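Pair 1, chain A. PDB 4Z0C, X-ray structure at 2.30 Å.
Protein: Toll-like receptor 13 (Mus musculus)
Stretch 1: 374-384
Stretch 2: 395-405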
# COMPACT_ATOMS: atom_id res chain seq x y z
N PRO A 374 -24.57 33.53 -0.97
CA PRO A 374 -25.02 34.44 0.08
C PRO A 374 -24.15 34.39 1.34
O PRO A 374 -24.13 35.34 2.11
CB PRO A 374 -26.43 33.93 0.41
CG PRO A 374 -26.82 33.08 -0.73
CD PRO A 374 -25.56 32.47 -1.23
N LEU A 375 -23.43 33.28 1.54
CA LEU A 375 -22.72 33.09 2.79
C LEU A 375 -21.39 33.83 2.81
O LEU A 375 -20.33 33.23 2.91
CB LEU A 375 -22.55 31.60 3.10
CG LEU A 375 -23.80 30.72 2.89
CD1 LEU A 375 -23.51 29.26 3.22
CD2 LEU A 375 -25.04 31.24 3.65
N LYS A 376 -21.47 35.16 2.77
CA LYS A 376 -20.29 35.99 2.58
C LYS A 376 -19.38 36.00 3.79
O LYS A 376 -18.26 36.49 3.72
CB LYS A 376 -20.72 37.43 2.26
CG LYS A 376 -21.60 37.55 1.01
CD LYS A 376 -20.85 38.22 -0.14
CE LYS A 376 -21.69 39.30 -0.82
NZ LYS A 376 -22.88 38.76 -1.53
N HIS A 377 -19.84 35.43 4.90
CA HIS A 377 -19.04 35.37 6.11
C HIS A 377 -18.58 33.97 6.51
O HIS A 377 -17.93 33.79 7.54
CB HIS A 377 -19.80 36.04 7.26
CG HIS A 377 -19.61 37.52 7.32
ND1 HIS A 377 -20.59 38.42 6.95
CD2 HIS A 377 -18.55 38.27 7.73
CE1 HIS A 377 -20.14 39.65 7.11
NE2 HIS A 377 -18.91 39.59 7.59
N LEU A 378 -18.92 32.97 5.69
CA LEU A 378 -18.55 31.57 5.94
C LEU A 378 -17.03 31.42 6.12
O LEU A 378 -16.25 31.94 5.31
CB LEU A 378 -19.05 30.67 4.80
CG LEU A 378 -19.28 29.18 5.07
CD1 LEU A 378 -20.36 28.97 6.11
CD2 LEU A 378 -19.61 28.41 3.79
N GLU A 379 -16.61 30.75 7.19
CA GLU A 379 -15.19 30.49 7.45
C GLU A 379 -14.83 29.00 7.39
O GLU A 379 -13.69 28.64 7.08
CB GLU A 379 -14.80 31.08 8.80
CG GLU A 379 -14.52 32.56 8.69
CD GLU A 379 -14.47 33.26 10.02
OE1 GLU A 379 -14.85 32.65 11.04
OE2 GLU A 379 -14.06 34.44 10.04
N PHE A 380 -15.81 28.14 7.67
CA PHE A 380 -15.60 26.69 7.59
C PHE A 380 -16.72 26.04 6.75
O PHE A 380 -17.90 26.23 7.00
CB PHE A 380 -15.56 26.05 8.98
CG PHE A 380 -15.56 24.53 8.96
CD1 PHE A 380 -14.38 23.82 8.79
CD2 PHE A 380 -16.75 23.82 9.10
CE1 PHE A 380 -14.38 22.42 8.77
CE2 PHE A 380 -16.76 22.43 9.09
CZ PHE A 380 -15.57 21.73 8.92
N LEU A 381 -16.31 25.27 5.76
CA LEU A 381 -17.26 24.54 4.92
C LEU A 381 -16.75 23.12 4.79
O LEU A 381 -15.57 22.90 4.48
CB LEU A 381 -17.39 25.20 3.55
CG LEU A 381 -18.22 24.43 2.51
CD1 LEU A 381 -19.66 24.25 2.95
CD2 LEU A 381 -18.16 25.09 1.13
N SER A 382 -17.61 22.16 5.10
CA SER A 382 -17.26 20.77 4.88
C SER A 382 -18.20 20.07 3.90
O SER A 382 -19.42 20.11 4.06
CB SER A 382 -17.21 20.00 6.19
OG SER A 382 -17.20 18.61 5.93
N LEU A 383 -17.63 19.42 2.89
CA LEU A 383 -18.40 18.64 1.92
C LEU A 383 -17.96 17.19 1.92
O LEU A 383 -18.32 16.44 1.00
CB LEU A 383 -18.23 19.22 0.50
CG LEU A 383 -18.58 20.71 0.36
CD1 LEU A 383 -18.25 21.28 -1.01
CD2 LEU A 383 -20.01 20.89 0.64
N SER A 384 -17.14 16.79 2.91
CA SER A 384 -16.58 15.44 2.99
C SER A 384 -17.59 14.35 2.78
O SER A 384 -18.72 14.48 3.24
CB SER A 384 -15.89 15.18 4.33
OG SER A 384 -14.67 15.85 4.36
N ALA A 395 -20.31 27.47 -7.87
CA ALA A 395 -21.07 27.26 -6.64
C ALA A 395 -20.44 27.98 -5.45
O ALA A 395 -21.11 28.29 -4.47
CB ALA A 395 -21.23 25.78 -6.34
N PHE A 396 -19.14 28.27 -5.54
CA PHE A 396 -18.43 28.86 -4.42
C PHE A 396 -18.07 30.32 -4.66
O PHE A 396 -17.28 30.91 -3.93
CB PHE A 396 -17.16 28.04 -4.11
CG PHE A 396 -17.42 26.57 -3.93
CD1 PHE A 396 -18.04 26.10 -2.78
CD2 PHE A 396 -17.04 25.67 -4.89
CE1 PHE A 396 -18.27 24.75 -2.61
CE2 PHE A 396 -17.27 24.32 -4.72
CZ PHE A 396 -17.89 23.86 -3.57
N SER A 397 -18.67 30.89 -5.69
CA SER A 397 -18.44 32.28 -6.05
C SER A 397 -18.68 33.23 -4.89
O SER A 397 -19.77 33.26 -4.30
CB SER A 397 -19.32 32.66 -7.25
OG SER A 397 -18.93 33.91 -7.77
N GLY A 398 -17.65 33.99 -4.53
CA GLY A 398 -17.78 35.03 -3.52
C GLY A 398 -17.60 34.61 -2.07
O GLY A 398 -17.91 35.39 -1.16
N LEU A 399 -17.11 33.40 -1.84
CA LEU A 399 -16.77 32.97 -0.48
C LEU A 399 -15.40 33.48 -0.04
O LEU A 399 -14.53 32.68 0.32
CB LEU A 399 -16.82 31.45 -0.34
CG LEU A 399 -18.20 30.80 -0.41
CD1 LEU A 399 -18.09 29.30 -0.23
CD2 LEU A 399 -19.11 31.40 0.64
N PHE A 400 -15.22 34.79 -0.03
CA PHE A 400 -13.91 35.38 0.21
C PHE A 400 -13.44 35.28 1.67
O PHE A 400 -12.27 35.54 1.97
CB PHE A 400 -13.92 36.84 -0.25
CG PHE A 400 -14.24 37.00 -1.71
CD1 PHE A 400 -13.79 36.06 -2.64
CD2 PHE A 400 -15.02 38.06 -2.16
CE1 PHE A 400 -14.08 36.20 -3.99
CE2 PHE A 400 -15.32 38.20 -3.50
CZ PHE A 400 -14.85 37.27 -4.43
N ALA A 401 -14.33 34.87 2.57
CA ALA A 401 -13.93 34.77 3.98
C ALA A 401 -13.48 33.37 4.39
O ALA A 401 -13.02 33.17 5.52
CB ALA A 401 -15.06 35.26 4.89
N LEU A 402 -13.62 32.41 3.48
CA LEU A 402 -13.40 31.01 3.82
C LEU A 402 -11.96 30.75 4.25
O LEU A 402 -11.02 31.21 3.59
CB LEU A 402 -13.81 30.10 2.65
CG LEU A 402 -14.20 28.67 3.03
CD1 LEU A 402 -15.54 28.69 3.76
CD2 LEU A 402 -14.26 27.78 1.80
N LYS A 403 -11.78 30.08 5.39
CA LYS A 403 -10.46 29.83 5.91
C LYS A 403 -10.16 28.34 5.82
O LYS A 403 -9.01 27.94 5.65
CB LYS A 403 -10.34 30.32 7.36
CG LYS A 403 -10.65 31.81 7.50
CD LYS A 403 -10.73 32.29 8.96
CE LYS A 403 -9.39 32.78 9.44
NZ LYS A 403 -9.47 33.50 10.75
N GLU A 404 -11.20 27.53 5.90
CA GLU A 404 -11.02 26.09 5.86
C GLU A 404 -12.06 25.37 5.00
O GLU A 404 -13.26 25.51 5.23
CB GLU A 404 -11.02 25.51 7.28
CG GLU A 404 -10.96 23.98 7.26
CD GLU A 404 -10.63 23.36 8.61
OE1 GLU A 404 -10.79 22.12 8.72
OE2 GLU A 404 -10.20 24.10 9.53
N LEU A 405 -11.58 24.57 4.04
CA LEU A 405 -12.46 23.78 3.18
C LEU A 405 -12.13 22.30 3.33
O LEU A 405 -10.99 21.88 3.11
CB LEU A 405 -12.33 24.23 1.71
CG LEU A 405 -13.12 23.49 0.60
CD1 LEU A 405 -14.65 23.55 0.83
CD2 LEU A 405 -12.76 24.00 -0.79
O HOH W 1 -16.70 33.39 2.92

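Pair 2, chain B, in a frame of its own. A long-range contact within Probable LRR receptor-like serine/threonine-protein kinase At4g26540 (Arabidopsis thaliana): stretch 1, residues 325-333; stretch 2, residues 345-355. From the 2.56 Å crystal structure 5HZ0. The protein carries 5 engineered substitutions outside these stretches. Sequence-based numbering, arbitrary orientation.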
# COMPACT_ATOMS: atom_id res chain seq x y z
N LEU B 325 -17.83 -5.71 -18.82
CA LEU B 325 -17.77 -4.90 -17.62
C LEU B 325 -17.30 -3.54 -18.07
O LEU B 325 -16.10 -3.30 -18.21
CB LEU B 325 -16.76 -5.50 -16.65
CG LEU B 325 -16.90 -7.01 -16.49
CD1 LEU B 325 -15.64 -7.59 -15.93
CD2 LEU B 325 -18.08 -7.29 -15.58
N ARG B 326 -18.26 -2.63 -18.21
CA ARG B 326 -18.01 -1.36 -18.86
C ARG B 326 -17.65 -0.31 -17.84
O ARG B 326 -17.23 0.78 -18.19
CB ARG B 326 -19.24 -0.92 -19.66
CG ARG B 326 -19.52 -1.80 -20.87
CD ARG B 326 -18.41 -1.68 -21.90
NE ARG B 326 -18.54 -2.69 -22.95
CZ ARG B 326 -19.34 -2.56 -24.00
NH1 ARG B 326 -20.07 -1.47 -24.15
NH2 ARG B 326 -19.40 -3.54 -24.90
N SER B 327 -17.83 -0.65 -16.57
CA SER B 327 -17.47 0.24 -15.49
C SER B 327 -16.13 -0.07 -14.81
O SER B 327 -15.70 0.67 -13.93
CB SER B 327 -18.62 0.32 -14.48
OG SER B 327 -19.71 1.02 -15.06
N LEU B 328 -15.47 -1.14 -15.25
CA LEU B 328 -14.22 -1.58 -14.60
C LEU B 328 -13.12 -0.51 -14.66
O LEU B 328 -12.67 -0.09 -15.74
CB LEU B 328 -13.73 -2.84 -15.31
CG LEU B 328 -12.71 -3.76 -14.66
CD1 LEU B 328 -13.30 -4.40 -13.41
CD2 LEU B 328 -12.25 -4.83 -15.65
N THR B 329 -12.72 -0.05 -13.47
CA THR B 329 -11.60 0.86 -13.29
C THR B 329 -10.26 0.20 -13.04
O THR B 329 -9.21 0.71 -13.41
CB THR B 329 -11.89 1.95 -12.24
OG1 THR B 329 -12.04 1.36 -10.94
CG2 THR B 329 -13.16 2.67 -12.60
N MET B 330 -10.31 -0.92 -12.34
CA MET B 330 -9.11 -1.56 -11.81
C MET B 330 -9.16 -3.06 -12.00
O MET B 330 -10.11 -3.72 -11.57
CB MET B 330 -8.97 -1.23 -10.32
CG MET B 330 -7.63 -1.63 -9.74
SD MET B 330 -7.45 -1.12 -8.02
CE MET B 330 -7.75 0.65 -8.18
N PHE B 331 -8.15 -3.61 -12.68
CA PHE B 331 -8.09 -5.04 -12.88
C PHE B 331 -6.70 -5.55 -12.44
O PHE B 331 -5.68 -5.37 -13.15
CB PHE B 331 -8.38 -5.34 -14.36
CG PHE B 331 -8.35 -6.81 -14.73
CD1 PHE B 331 -8.74 -7.78 -13.82
CD2 PHE B 331 -7.92 -7.21 -15.99
CE1 PHE B 331 -8.70 -9.14 -14.15
CE2 PHE B 331 -7.87 -8.56 -16.32
CZ PHE B 331 -8.26 -9.53 -15.39
N PHE B 332 -6.67 -6.22 -11.28
CA PHE B 332 -5.44 -6.82 -10.77
C PHE B 332 -5.59 -8.34 -10.72
O PHE B 332 -6.32 -8.88 -9.89
CB PHE B 332 -5.09 -6.31 -9.36
CG PHE B 332 -4.65 -4.86 -9.31
CD1 PHE B 332 -4.56 -4.10 -10.47
CD2 PHE B 332 -4.30 -4.27 -8.10
CE1 PHE B 332 -4.16 -2.75 -10.42
CE2 PHE B 332 -3.90 -2.94 -8.04
CZ PHE B 332 -3.81 -2.18 -9.20
N ALA B 333 -4.94 -8.99 -11.69
CA ALA B 333 -4.72 -10.45 -11.71
C ALA B 333 -3.27 -10.94 -11.46
O ALA B 333 -2.96 -12.10 -11.78
CB ALA B 333 -5.30 -11.06 -12.97
N SER B 345 -10.34 -7.32 -26.32
CA SER B 345 -11.65 -6.83 -25.89
C SER B 345 -11.62 -6.18 -24.52
O SER B 345 -12.58 -5.52 -24.10
CB SER B 345 -12.69 -7.94 -25.90
OG SER B 345 -12.26 -9.07 -25.16
N LEU B 346 -10.52 -6.35 -23.82
CA LEU B 346 -10.34 -5.69 -22.55
C LEU B 346 -10.30 -4.17 -22.75
O LEU B 346 -10.65 -3.40 -21.85
CB LEU B 346 -9.06 -6.19 -21.89
CG LEU B 346 -8.84 -5.87 -20.41
CD1 LEU B 346 -10.01 -6.38 -19.59
CD2 LEU B 346 -7.53 -6.51 -19.97
N SER B 347 -9.89 -3.74 -23.94
CA SER B 347 -9.92 -2.33 -24.30
C SER B 347 -11.34 -1.75 -24.44
O SER B 347 -11.50 -0.53 -24.46
CB SER B 347 -9.15 -2.08 -25.59
OG SER B 347 -9.84 -2.68 -26.68
N GLN B 348 -12.36 -2.61 -24.54
CA GLN B 348 -13.73 -2.08 -24.52
C GLN B 348 -14.14 -1.62 -23.13
O GLN B 348 -15.20 -1.03 -22.97
CB GLN B 348 -14.74 -3.09 -25.05
CG GLN B 348 -14.61 -3.34 -26.52
CD GLN B 348 -15.51 -4.45 -26.96
OE1 GLN B 348 -16.70 -4.47 -26.64
NE2 GLN B 348 -14.94 -5.42 -27.69
N CYS B 349 -13.31 -1.87 -22.13
CA CYS B 349 -13.58 -1.29 -20.84
C CYS B 349 -12.84 0.05 -20.91
O CYS B 349 -11.63 0.12 -20.62
CB CYS B 349 -12.99 -2.16 -19.71
SG CYS B 349 -13.41 -3.95 -19.72
N ARG B 350 -13.62 1.12 -21.13
CA ARG B 350 -13.07 2.42 -21.50
C ARG B 350 -12.54 3.16 -20.28
O ARG B 350 -11.70 4.03 -20.40
CB ARG B 350 -14.12 3.30 -22.23
CG ARG B 350 -14.71 2.71 -23.52
CD ARG B 350 -13.63 2.26 -24.49
NE ARG B 350 -12.73 3.35 -24.85
CZ ARG B 350 -11.54 3.20 -25.43
NH1 ARG B 350 -11.08 1.99 -25.73
NH2 ARG B 350 -10.80 4.27 -25.71
N GLU B 351 -13.05 2.81 -19.12
CA GLU B 351 -12.69 3.46 -17.86
C GLU B 351 -11.46 2.89 -17.17
O GLU B 351 -11.12 3.39 -16.10
CB GLU B 351 -13.82 3.31 -16.84
CG GLU B 351 -14.93 2.29 -17.21
CD GLU B 351 -14.43 0.90 -17.71
OE1 GLU B 351 -13.54 0.85 -18.56
OE2 GLU B 351 -14.93 -0.16 -17.29
N LEU B 352 -10.82 1.87 -17.72
CA LEU B 352 -9.73 1.22 -16.97
C LEU B 352 -8.63 2.21 -16.55
O LEU B 352 -8.01 2.86 -17.39
CB LEU B 352 -9.09 0.12 -17.81
CG LEU B 352 -9.79 -1.24 -17.70
CD1 LEU B 352 -9.21 -2.21 -18.72
CD2 LEU B 352 -9.70 -1.77 -16.28
N GLN B 353 -8.42 2.34 -15.25
CA GLN B 353 -7.33 3.14 -14.72
C GLN B 353 -6.02 2.38 -14.55
O GLN B 353 -4.94 2.89 -14.83
CB GLN B 353 -7.76 3.87 -13.46
CG GLN B 353 -8.90 4.84 -13.76
CD GLN B 353 -9.60 5.36 -12.52
OE1 GLN B 353 -9.15 5.14 -11.39
NE2 GLN B 353 -10.72 6.03 -12.72
N ALA B 354 -6.14 1.15 -14.05
CA ALA B 354 -4.98 0.35 -13.69
C ALA B 354 -5.16 -1.10 -14.10
O ALA B 354 -6.13 -1.76 -13.70
CB ALA B 354 -4.71 0.44 -12.19
N ILE B 355 -4.24 -1.59 -14.91
CA ILE B 355 -4.19 -3.01 -15.21
C ILE B 355 -2.86 -3.58 -14.69
O ILE B 355 -1.80 -3.13 -15.12
CB ILE B 355 -4.28 -3.24 -16.73
CG1 ILE B 355 -5.57 -2.66 -17.29
CG2 ILE B 355 -4.18 -4.73 -17.05
CD1 ILE B 355 -5.57 -2.55 -18.80

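Pair 1 and pair 2 each pack two stretches of one chain side by side, and N, CA and C atoms of 14 central residues superpose with an RMSD of 0.5 Å. In both, a short parallel bridge joins the stretches: F380(A) and L381(A) pair with E404(A) and L405(A), as M330(B) and F331(B) pair with A354(B) and I355(B). The hydrogen bonding is the same at matched positions. The carbonyl of E379(A) accepts from two successive amides, K403(A) N to E379(A) O at 2.9 Å and E404(A) N to E379(A) O at 3.0 Å; T329(B) O likewise receives Q353(B) N at 2.6 Å and A354(B) N at 3.2 Å. The next bond runs the other way, from L381(A) N to E404(A) O (3.1 Å) and from F331(B) N to A354(B) O (2.9 Å). Because these bonds use main-chain atoms alone, the register survives a change of side chains.

The same leucine pair occurs in both. L378(A) matches L328(B) and L402(A) matches L352(B), with CG of L378(A) 4.0 Å from CD1 of L402(A) and CG of L328(B) 4.0 Å from CD2 of L352(B). The neighbouring apolar contact is built from exchanged residue types: L381(A) CD2 meets the ring of F396(A) at CE1 (3.8 Å), whereas in pair 2 the phenylalanine is on the first stretch, F331(B) CD2 meeting L346(B) CD2 at 4.1 Å. One phenylalanine and one leucine thus meet across the stretches in each pair, with the types exchanged.

On the face carrying F380(A) and E404(A), the carboxylate atom OE1 of E404(A) lies at the ring edge, 3.6 Å from CE1 of F380(A). The matched M330(B) and A354(B) make an apolar contact, CG to CB at 4.3 Å, and the small A354(B) also receives the edge of F332(B), CE1 to CB at 3.7 Å.

The turns also differ at A401(A) and E351(B), both of which point toward the first stretch. The methyl CB of A401(A) rests 3.6 Å from K376(A) O, and a water links the loops, donating to L378(A) O and accepting from A401(A) N, each at 2.8 Å. In pair 2 the longer side chain of E351(B) is modelled into the first loop, too close to its backbone for individual contacts to be interpreted. Three residues earlier, at the matched G398(A) and Q348(B), G398(A) has a positive phi that suits glycine, while Q348(B) ends a 3-10 segment and brings OE1 to 3.3 Å from R326(B) NH2.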